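Long-range contacts in NADH kinase POS5, mitochondrial (Saccharomyces cerevisiae, PDB 3AFO), which phosphorylates both NADH and NAD(+) with ATP, preferring NADH twofold, and is a key source of the cellular reductant NADPH: residues A[18-23]-A[114-119]; A[137-142]-A[352-357]; A[40-45]-A[70-75]. All coordinates share one frame; numbering follows the deposited sequence.

Interaction 1: A[18-23]-A[114-119]; sequences SSSSAD and RTDLLV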
loop_
_atom_site.group_PDB
_atom_site.type_symbol
_atom_site.label_atom_id
_atom_site.label_comp_id
_atom_site.label_asym_id
_atom_site.label_seq_id
_atom_site.Cartn_x
_atom_site.Cartn_y
_atom_site.Cartn_z
ATOM N N SER A 18 -29.463 38.614 -15.846
ATOM C CA SER A 18 -29.257 37.533 -14.875
ATOM C C SER A 18 -29.151 36.155 -15.520
ATOM O O SER A 18 -29.739 35.907 -16.573
ATOM C CB SER A 18 -30.404 37.525 -13.857
ATOM O OG SER A 18 -30.309 38.639 -12.989
ATOM N N SER A 19 -28.410 35.259 -14.864
ATOM C CA SER A 19 -28.181 33.890 -15.346
ATOM C C SER A 19 -29.454 33.148 -15.712
ATOM O O SER A 19 -30.481 33.271 -15.045
ATOM C CB SER A 19 -27.441 33.059 -14.295
ATOM O OG SER A 19 -26.418 33.804 -13.674
ATOM N N SER A 20 -29.364 32.363 -16.779
ATOM C CA SER A 20 -30.402 31.405 -17.123
ATOM C C SER A 20 -29.954 30.021 -16.664
ATOM O O SER A 20 -29.074 29.411 -17.281
ATOM C CB SER A 20 -30.662 31.406 -18.633
ATOM O OG SER A 20 -29.495 31.088 -19.373
ATOM N N SER A 21 -30.539 29.535 -15.571
ATOM C CA SER A 21 -30.265 28.175 -15.120
ATOM C C SER A 21 -30.824 27.200 -16.155
ATOM O O SER A 21 -31.993 27.286 -16.537
ATOM C CB SER A 21 -30.869 27.911 -13.739
ATOM O OG SER A 21 -32.267 28.151 -13.732
ATOM N N ALA A 22 -29.972 26.297 -16.628
ATOM C CA ALA A 22 -30.366 25.317 -17.626
ATOM C C ALA A 22 -31.170 24.185 -17.003
ATOM O O ALA A 22 -31.328 24.116 -15.785
ATOM C CB ALA A 22 -29.145 24.778 -18.332
ATOM N N ASP A 23 -31.692 23.313 -17.852
ATOM C CA ASP A 23 -32.350 22.102 -17.399
ATOM C C ASP A 23 -31.437 20.898 -17.589
ATOM O O ASP A 23 -30.630 20.864 -18.526
ATOM C CB ASP A 23 -33.671 21.893 -18.144
ATOM C CG ASP A 23 -34.866 22.354 -17.337
ATOM O OD1 ASP A 23 -35.167 21.711 -16.301
ATOM O OD2 ASP A 23 -35.502 23.355 -17.738
ATOM N N ARG A 114 -24.460 36.467 -13.544
ATOM C CA ARG A 114 -24.845 36.607 -14.942
ATOM C C ARG A 114 -24.346 35.507 -15.873
ATOM O O ARG A 114 -24.769 35.421 -17.017
ATOM C CB ARG A 114 -24.478 38.003 -15.439
ATOM C CG ARG A 114 -25.435 39.045 -14.869
ATOM C CD ARG A 114 -24.836 40.414 -14.829
ATOM N NE ARG A 114 -25.785 41.372 -14.268
ATOM C CZ ARG A 114 -25.748 41.822 -13.017
ATOM N NH1 ARG A 114 -24.804 41.407 -12.173
ATOM N NH2 ARG A 114 -26.662 42.690 -12.610
ATOM N N THR A 115 -23.475 34.642 -15.363
ATOM C CA THR A 115 -22.916 33.549 -16.162
ATOM C C THR A 115 -23.907 32.417 -16.477
ATOM O O THR A 115 -24.455 31.797 -15.570
ATOM C CB THR A 115 -21.651 32.979 -15.466
ATOM O OG1 THR A 115 -20.656 34.008 -15.359
ATOM C CG2 THR A 115 -21.085 31.818 -16.255
ATOM N N ASP A 116 -24.127 32.138 -17.759
ATOM C CA ASP A 116 -24.889 30.957 -18.182
ATOM C C ASP A 116 -23.980 29.725 -18.285
ATOM O O ASP A 116 -24.417 28.588 -18.075
ATOM C CB ASP A 116 -25.553 31.164 -19.554
ATOM C CG ASP A 116 -26.447 32.417 -19.623
ATOM O OD1 ASP A 116 -26.811 32.981 -18.558
ATOM O OD2 ASP A 116 -26.777 32.822 -20.768
ATOM N N LEU A 117 -22.719 29.965 -18.648
ATOM C CA LEU A 117 -21.783 28.896 -18.955
ATOM C C LEU A 117 -20.367 29.327 -18.608
ATOM O O LEU A 117 -19.938 30.426 -18.972
ATOM C CB LEU A 117 -21.866 28.523 -20.440
ATOM C CG LEU A 117 -20.932 27.438 -20.995
ATOM C CD1 LEU A 117 -21.452 26.058 -20.658
ATOM C CD2 LEU A 117 -20.767 27.581 -22.507
ATOM N N LEU A 118 -19.660 28.458 -17.890
ATOM C CA LEU A 118 -18.249 28.630 -17.599
ATOM C C LEU A 118 -17.431 27.837 -18.619
ATOM O O LEU A 118 -17.639 26.638 -18.778
ATOM C CB LEU A 118 -17.922 28.180 -16.157
ATOM C CG LEU A 118 -16.437 28.033 -15.755
ATOM C CD1 LEU A 118 -15.686 29.364 -15.823
ATOM C CD2 LEU A 118 -16.269 27.385 -14.368
ATOM N N VAL A 119 -16.520 28.525 -19.314
ATOM C CA VAL A 119 -15.597 27.893 -20.248
ATOM C C VAL A 119 -14.175 28.082 -19.708
ATOM O O VAL A 119 -13.750 29.203 -19.460
ATOM C CB VAL A 119 -15.698 28.497 -21.676
ATOM C CG1 VAL A 119 -14.596 27.935 -22.573
ATOM C CG2 VAL A 119 -17.085 28.214 -22.309
HETATM O O HOH W 1 -24.345 32.208 -12.972
HETATM O O HOH W 2 -26.681 28.403 -16.406
#
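The flat group here is the D116 carboxylate, and S20 covers one of its faces. This is a loop-to-loop contact of the α/β N-terminal domain: the loop before strand 23-25 lies along the turn that leads from helix 108-114 into strand 117-122 of the parallel sheet. The hydroxyl OG of S20 sits almost directly over the carboxylate carbon, 3.3 Å from D116 CG. From the same side S20 N donates to D116 OD1 at 3.2 Å, a straight bond (169°) that nonetheless meets the oxygen from above the plane, 52° out of it. The other oxygen, OD2, takes the backbone N-H groups of Q42 and N43, so the carboxylate is fixed at both ends.

Two waters fill out the joint. One donates to S19 OG and, at 2.6 Å, to T115 O; the same hydroxyl donates to N113 O. S19 OG also lies 3.3 Å from R114 N, at an angle too poor for a bond. The other water donates to S20 O and to D116 O, tying the two backbones together. T115 turns its own hydroxyl back to I111 O. Farther out, the extended R114 side chain sends NE to L16 O, and on the way its CG passes 4.1 Å from S18 CA.

Interaction 2: A[137-142]-A[352-357]; sequences TQVPPV and SGIYCV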
loop_
_atom_site.group_PDB
_atom_site.type_symbol
_atom_site.label_atom_id
_atom_site.label_comp_id
_atom_site.label_asym_id
_atom_site.label_seq_id
_atom_site.Cartn_x
_atom_site.Cartn_y
_atom_site.Cartn_z
ATOM N N THR A 137 -23.045 29.991 -4.444
ATOM C CA THR A 137 -24.209 29.920 -5.315
ATOM C C THR A 137 -24.260 28.673 -6.210
ATOM O O THR A 137 -23.502 27.707 -6.040
ATOM C CB THR A 137 -24.362 31.204 -6.161
ATOM O OG1 THR A 137 -25.664 31.227 -6.752
ATOM C CG2 THR A 137 -23.306 31.263 -7.254
ATOM N N GLN A 138 -25.193 28.702 -7.143
ATOM C CA GLN A 138 -25.356 27.681 -8.135
ATOM C C GLN A 138 -24.217 27.787 -9.156
ATOM O O GLN A 138 -23.902 28.881 -9.617
ATOM C CB GLN A 138 -26.688 27.942 -8.809
ATOM C CG GLN A 138 -27.101 26.969 -9.855
ATOM C CD GLN A 138 -28.561 27.133 -10.165
ATOM O OE1 GLN A 138 -29.408 26.894 -9.309
ATOM N NE2 GLN A 138 -28.869 27.569 -11.381
ATOM N N VAL A 139 -23.608 26.651 -9.499
ATOM C CA VAL A 139 -22.551 26.607 -10.508
ATOM C C VAL A 139 -23.152 26.400 -11.903
ATOM O O VAL A 139 -23.905 25.454 -12.131
ATOM C CB VAL A 139 -21.492 25.499 -10.199
ATOM C CG1 VAL A 139 -20.257 25.664 -11.085
ATOM C CG2 VAL A 139 -21.087 25.532 -8.728
ATOM N N PRO A 140 -22.830 27.295 -12.854
ATOM C CA PRO A 140 -23.270 27.072 -14.228
ATOM C C PRO A 140 -22.550 25.845 -14.801
ATOM O O PRO A 140 -21.512 25.451 -14.267
ATOM C CB PRO A 140 -22.809 28.344 -14.950
ATOM C CG PRO A 140 -21.688 28.873 -14.120
ATOM C CD PRO A 140 -22.035 28.526 -12.712
ATOM N N PRO A 141 -23.086 25.254 -15.886
ATOM C CA PRO A 141 -22.412 24.160 -16.584
ATOM C C PRO A 141 -20.984 24.549 -16.956
ATOM O O PRO A 141 -20.712 25.730 -17.218
ATOM C CB PRO A 141 -23.252 23.986 -17.848
ATOM C CG PRO A 141 -24.585 24.558 -17.505
ATOM C CD PRO A 141 -24.358 25.630 -16.529
ATOM N N VAL A 142 -20.085 23.567 -16.967
ATOM C CA VAL A 142 -18.653 23.817 -17.180
ATOM C C VAL A 142 -18.156 23.134 -18.451
ATOM O O VAL A 142 -18.265 21.913 -18.601
ATOM C CB VAL A 142 -17.801 23.339 -15.970
ATOM C CG1 VAL A 142 -16.314 23.670 -16.179
ATOM C CG2 VAL A 142 -18.305 23.965 -14.671
ATOM N N SER A 352 -27.623 22.049 -6.937
ATOM C CA SER A 352 -26.378 21.681 -6.252
ATOM C C SER A 352 -25.368 21.006 -7.186
ATOM O O SER A 352 -25.723 20.545 -8.267
ATOM C CB SER A 352 -26.677 20.759 -5.062
ATOM O OG SER A 352 -27.292 19.562 -5.495
ATOM N N GLY A 353 -24.114 20.954 -6.752
ATOM C CA GLY A 353 -23.069 20.248 -7.487
ATOM C C GLY A 353 -22.555 21.002 -8.701
ATOM O O GLY A 353 -22.864 22.186 -8.897
ATOM N N ILE A 354 -21.769 20.297 -9.510
ATOM C CA ILE A 354 -21.099 20.869 -10.665
ATOM C C ILE A 354 -21.378 19.976 -11.857
ATOM O O ILE A 354 -21.145 18.772 -11.793
ATOM C CB ILE A 354 -19.570 20.918 -10.445
ATOM C CG1 ILE A 354 -19.231 21.766 -9.220
ATOM C CG2 ILE A 354 -18.850 21.443 -11.683
ATOM C CD1 ILE A 354 -17.936 21.364 -8.546
ATOM N N TYR A 355 -21.858 20.563 -12.951
ATOM C CA TYR A 355 -22.119 19.805 -14.164
ATOM C C TYR A 355 -21.069 20.101 -15.220
ATOM O O TYR A 355 -20.953 21.237 -15.703
ATOM C CB TYR A 355 -23.520 20.079 -14.702
ATOM C CG TYR A 355 -24.636 19.588 -13.808
ATOM C CD1 TYR A 355 -25.303 18.394 -14.087
ATOM C CD2 TYR A 355 -25.025 20.316 -12.685
ATOM C CE1 TYR A 355 -26.333 17.944 -13.272
ATOM C CE2 TYR A 355 -26.047 19.871 -11.865
ATOM C CZ TYR A 355 -26.698 18.686 -12.164
ATOM O OH TYR A 355 -27.713 18.244 -11.347
ATOM N N CYS A 356 -20.309 19.069 -15.574
ATOM C CA CYS A 356 -19.229 19.203 -16.531
ATOM C C CYS A 356 -19.637 18.528 -17.823
ATOM O O CYS A 356 -19.958 17.340 -17.829
ATOM C CB CYS A 356 -17.941 18.571 -15.983
ATOM S SG CYS A 356 -17.395 19.281 -14.430
ATOM N N VAL A 357 -19.659 19.303 -18.905
ATOM C CA VAL A 357 -19.862 18.766 -20.250
ATOM C C VAL A 357 -18.895 17.606 -20.479
ATOM O O VAL A 357 -17.686 17.752 -20.280
ATOM C CB VAL A 357 -19.635 19.853 -21.327
ATOM C CG1 VAL A 357 -19.869 19.298 -22.738
ATOM C CG2 VAL A 357 -20.553 21.039 -21.072
HETATM O O HOH W 3 -22.399 23.302 -12.978
HETATM O O HOH W 4 -24.352 24.283 -8.065
HETATM O O HOH W 5 -24.876 23.358 -10.949
HETATM O O HOH W 6 -16.329 20.039 -19.667
#
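A single β-bridge, V142 with C356, joins the parallel sheet to the antiparallel sheet that holds strand 174-186: V142 opens strand 142-146 of the former, while strand 354-357 belongs to the latter, where I354 and C356 bond to R178 and L176. Residues 139-142 and 353-357 run in nearly the same direction, 21° apart.

Within 139-142 the prolines P140 and P141 bring no N-H, so only V139 and V142 can donate from the backbone. V142 N donates to Y355 O at 2.8 Å, almost along the C=O axis, and the CA-H of P141 leans on that same oxygen. V142 O in turn takes V357 N at 3.0 Å, in the carbonyl plane. It also accepts a hydrogen bond from a water that donates to V357 O as well, and the CA-H of C356 approaches it.

Before the bridge the two backbones draw apart and water takes over. V139 N donates to a water that in turn donates to G353 O, 2.7 Å from it. Y355 N donates to a second water, which lies 2.8 Å from V139 O. A third water stands 2.6 Å from V139 O and within bonding distance of G353 O, and NH1 of R351 also bonds to V139 O. The acceptors around these waters outnumber their protons, so not every bond can be made at once. The second and third waters sit in plane at the edge of the Y355 ring, which stacks on F24.

Apolar contact is lighter. V131 of helix 124-132 touches V139, V142 and I354; across the bridge I354 CG2, anti to its backbone N, meets V142 CG2 obliquely at 3.9 Å.

Interaction 3: A[40-45]-A[70-75]; sequences PLQNVY and YPEVNV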
loop_
_atom_site.group_PDB
_atom_site.type_symbol
_atom_site.label_atom_id
_atom_site.label_comp_id
_atom_site.label_asym_id
_atom_site.label_seq_id
_atom_site.Cartn_x
_atom_site.Cartn_y
_atom_site.Cartn_z
ATOM N N PRO A 40 -32.303 30.652 -24.094
ATOM C CA PRO A 40 -31.115 30.436 -24.937
ATOM C C PRO A 40 -29.796 30.853 -24.268
ATOM O O PRO A 40 -29.762 31.805 -23.485
ATOM C CB PRO A 40 -31.397 31.305 -26.168
ATOM C CG PRO A 40 -32.912 31.366 -26.241
ATOM C CD PRO A 40 -33.345 31.430 -24.800
ATOM N N LEU A 41 -28.728 30.119 -24.565
ATOM C CA LEU A 41 -27.397 30.431 -24.035
ATOM C C LEU A 41 -26.901 31.762 -24.594
ATOM O O LEU A 41 -26.862 31.940 -25.810
ATOM C CB LEU A 41 -26.413 29.309 -24.404
ATOM C CG LEU A 41 -24.907 29.547 -24.270
ATOM C CD1 LEU A 41 -24.535 29.883 -22.838
ATOM C CD2 LEU A 41 -24.118 28.344 -24.767
ATOM N N GLN A 42 -26.518 32.677 -23.710
ATOM C CA GLN A 42 -25.998 33.979 -24.121
ATOM C C GLN A 42 -24.707 34.408 -23.412
ATOM O O GLN A 42 -23.740 34.781 -24.081
ATOM C CB GLN A 42 -27.059 35.072 -23.938
ATOM C CG GLN A 42 -28.183 35.055 -24.961
ATOM C CD GLN A 42 -29.041 36.307 -24.868
ATOM O OE1 GLN A 42 -29.778 36.507 -23.899
ATOM N NE2 GLN A 42 -28.930 37.169 -25.875
ATOM N N ASN A 43 -24.706 34.374 -22.075
ATOM C CA ASN A 43 -23.600 34.900 -21.275
ATOM C C ASN A 43 -22.523 33.833 -21.006
ATOM O O ASN A 43 -22.705 32.945 -20.161
ATOM C CB ASN A 43 -24.100 35.458 -19.944
ATOM C CG ASN A 43 -25.137 36.577 -20.106
ATOM O OD1 ASN A 43 -25.334 37.136 -21.197
ATOM N ND2 ASN A 43 -25.801 36.909 -19.000
ATOM N N VAL A 44 -21.414 33.930 -21.724
ATOM C CA VAL A 44 -20.344 32.942 -21.617
ATOM C C VAL A 44 -19.148 33.545 -20.891
ATOM O O VAL A 44 -18.493 34.452 -21.402
ATOM C CB VAL A 44 -19.939 32.414 -23.014
ATOM C CG1 VAL A 44 -18.806 31.372 -22.916
ATOM C CG2 VAL A 44 -21.159 31.801 -23.725
ATOM N N TYR A 45 -18.876 33.041 -19.689
ATOM C CA TYR A 45 -17.697 33.429 -18.911
ATOM C C TYR A 45 -16.491 32.537 -19.242
ATOM O O TYR A 45 -16.564 31.308 -19.143
ATOM C CB TYR A 45 -18.014 33.384 -17.417
ATOM C CG TYR A 45 -16.860 33.662 -16.478
ATOM C CD1 TYR A 45 -15.986 34.723 -16.701
ATOM C CD2 TYR A 45 -16.675 32.886 -15.334
ATOM C CE1 TYR A 45 -14.941 34.987 -15.829
ATOM C CE2 TYR A 45 -15.633 33.147 -14.446
ATOM C CZ TYR A 45 -14.771 34.197 -14.702
ATOM O OH TYR A 45 -13.736 34.469 -13.836
ATOM N N TYR A 70 -21.923 33.619 -33.323
ATOM C CA TYR A 70 -23.061 33.702 -32.411
ATOM C C TYR A 70 -23.290 35.145 -31.937
ATOM O O TYR A 70 -22.864 35.506 -30.846
ATOM C CB TYR A 70 -22.843 32.776 -31.200
ATOM C CG TYR A 70 -22.589 31.348 -31.591
ATOM C CD1 TYR A 70 -23.650 30.465 -31.804
ATOM C CD2 TYR A 70 -21.289 30.878 -31.773
ATOM C CE1 TYR A 70 -23.425 29.159 -32.185
ATOM C CE2 TYR A 70 -21.050 29.566 -32.155
ATOM C CZ TYR A 70 -22.120 28.715 -32.357
ATOM O OH TYR A 70 -21.889 27.413 -32.733
ATOM N N PRO A 71 -23.975 35.975 -32.758
ATOM C CA PRO A 71 -24.237 37.369 -32.366
ATOM C C PRO A 71 -24.921 37.526 -31.007
ATOM O O PRO A 71 -24.644 38.484 -30.298
ATOM C CB PRO A 71 -25.154 37.906 -33.480
ATOM C CG PRO A 71 -25.342 36.806 -34.458
ATOM C CD PRO A 71 -24.363 35.712 -34.157
ATOM N N GLU A 72 -25.795 36.588 -30.644
ATOM C CA GLU A 72 -26.512 36.653 -29.360
ATOM C C GLU A 72 -25.610 36.459 -28.122
ATOM O O GLU A 72 -26.012 36.776 -26.991
ATOM C CB GLU A 72 -27.678 35.647 -29.349
ATOM C CG GLU A 72 -27.283 34.170 -29.099
ATOM C CD GLU A 72 -26.871 33.407 -30.362
ATOM O OE1 GLU A 72 -26.398 34.024 -31.347
ATOM O OE2 GLU A 72 -27.023 32.167 -30.360
ATOM N N VAL A 73 -24.392 35.962 -28.341
ATOM C CA VAL A 73 -23.486 35.612 -27.239
ATOM C C VAL A 73 -22.748 36.812 -26.657
ATOM O O VAL A 73 -22.222 37.652 -27.386
ATOM C CB VAL A 73 -22.498 34.474 -27.646
ATOM C CG1 VAL A 73 -21.264 34.434 -26.730
ATOM C CG2 VAL A 73 -23.215 33.136 -27.632
ATOM N N ASN A 74 -22.717 36.876 -25.329
ATOM C CA ASN A 74 -21.973 37.899 -24.614
ATOM C C ASN A 74 -20.810 37.286 -23.862
ATOM O O ASN A 74 -21.002 36.366 -23.064
ATOM C CB ASN A 74 -22.896 38.650 -23.654
ATOM C CG ASN A 74 -24.146 39.176 -24.353
ATOM O OD1 ASN A 74 -24.054 39.894 -25.351
ATOM N ND2 ASN A 74 -25.315 38.782 -23.856
ATOM N N VAL A 75 -19.611 37.824 -24.108
ATOM C CA VAL A 75 -18.359 37.315 -23.537
ATOM C C VAL A 75 -17.991 38.044 -22.248
ATOM O O VAL A 75 -17.842 39.276 -22.224
ATOM C CB VAL A 75 -17.183 37.427 -24.552
ATOM C CG1 VAL A 75 -15.823 37.238 -23.865
ATOM C CG2 VAL A 75 -17.352 36.450 -25.705
HETATM O O HOH W 7 -28.333 31.050 -27.735
#
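Q42 O is held by one hydrogen bond, from N74 N at a short 2.6 Å with the donor 37° above the carbonyl plane, and by a supplementary CA-H contact from V73, whose CA is 3.3 Å away. One step on, V44 N donates to N74 O at 2.8 Å, nearly along the C=O axis. This is the parallel pairing of a β-α-β unit, strands 43-48 and 74-76 joined through helix 53-69.

On one face of the sheet N43 and N74 lie side by side, and N74 ND2 donates to N43 OD1 at 3.1 Å, almost straight (174°); N43 ND2 goes on to R114 O. On the face that carries V44, its CG2 crosses CG1 of V73, just before the strand, at 4.0 Å. Just before strand 43-48 the Q42 side chain, extended beyond CG, passes over E72 O, and NE2 donates to it at 3.1 Å on a lone pair, in a bent bond (137°). An alanine here would remove that donor and the CG covering E72 O, and would probably loosen the Y70–V73 turn against the strand. A water joins L41 O to E72 OE2. With side-chain amides adding to the backbone bonds, the register here probably owes more to directional hydrogen bonds than to apolar packing.

Interactions 1 and 3 reach neighbouring strands of the parallel sheet, 117-122 and 43-48, which bond directly through V119 N and Y45 O. Interaction 2 comes in on the other flank of 117-122, where L118 N bonds to P141 O, so that strand lies between the other two contacts; interactions 2 and 3 do not touch. Interaction 2 is the most central and is buried, yet waters do much of its joining. Interaction 3 is also buried, though farther from the centre of the chain, and relies on direct backbone and amide bonds. Interaction 1, only partly buried, mixes a carboxylate, serine groups and waters, with hardly any apolar contact.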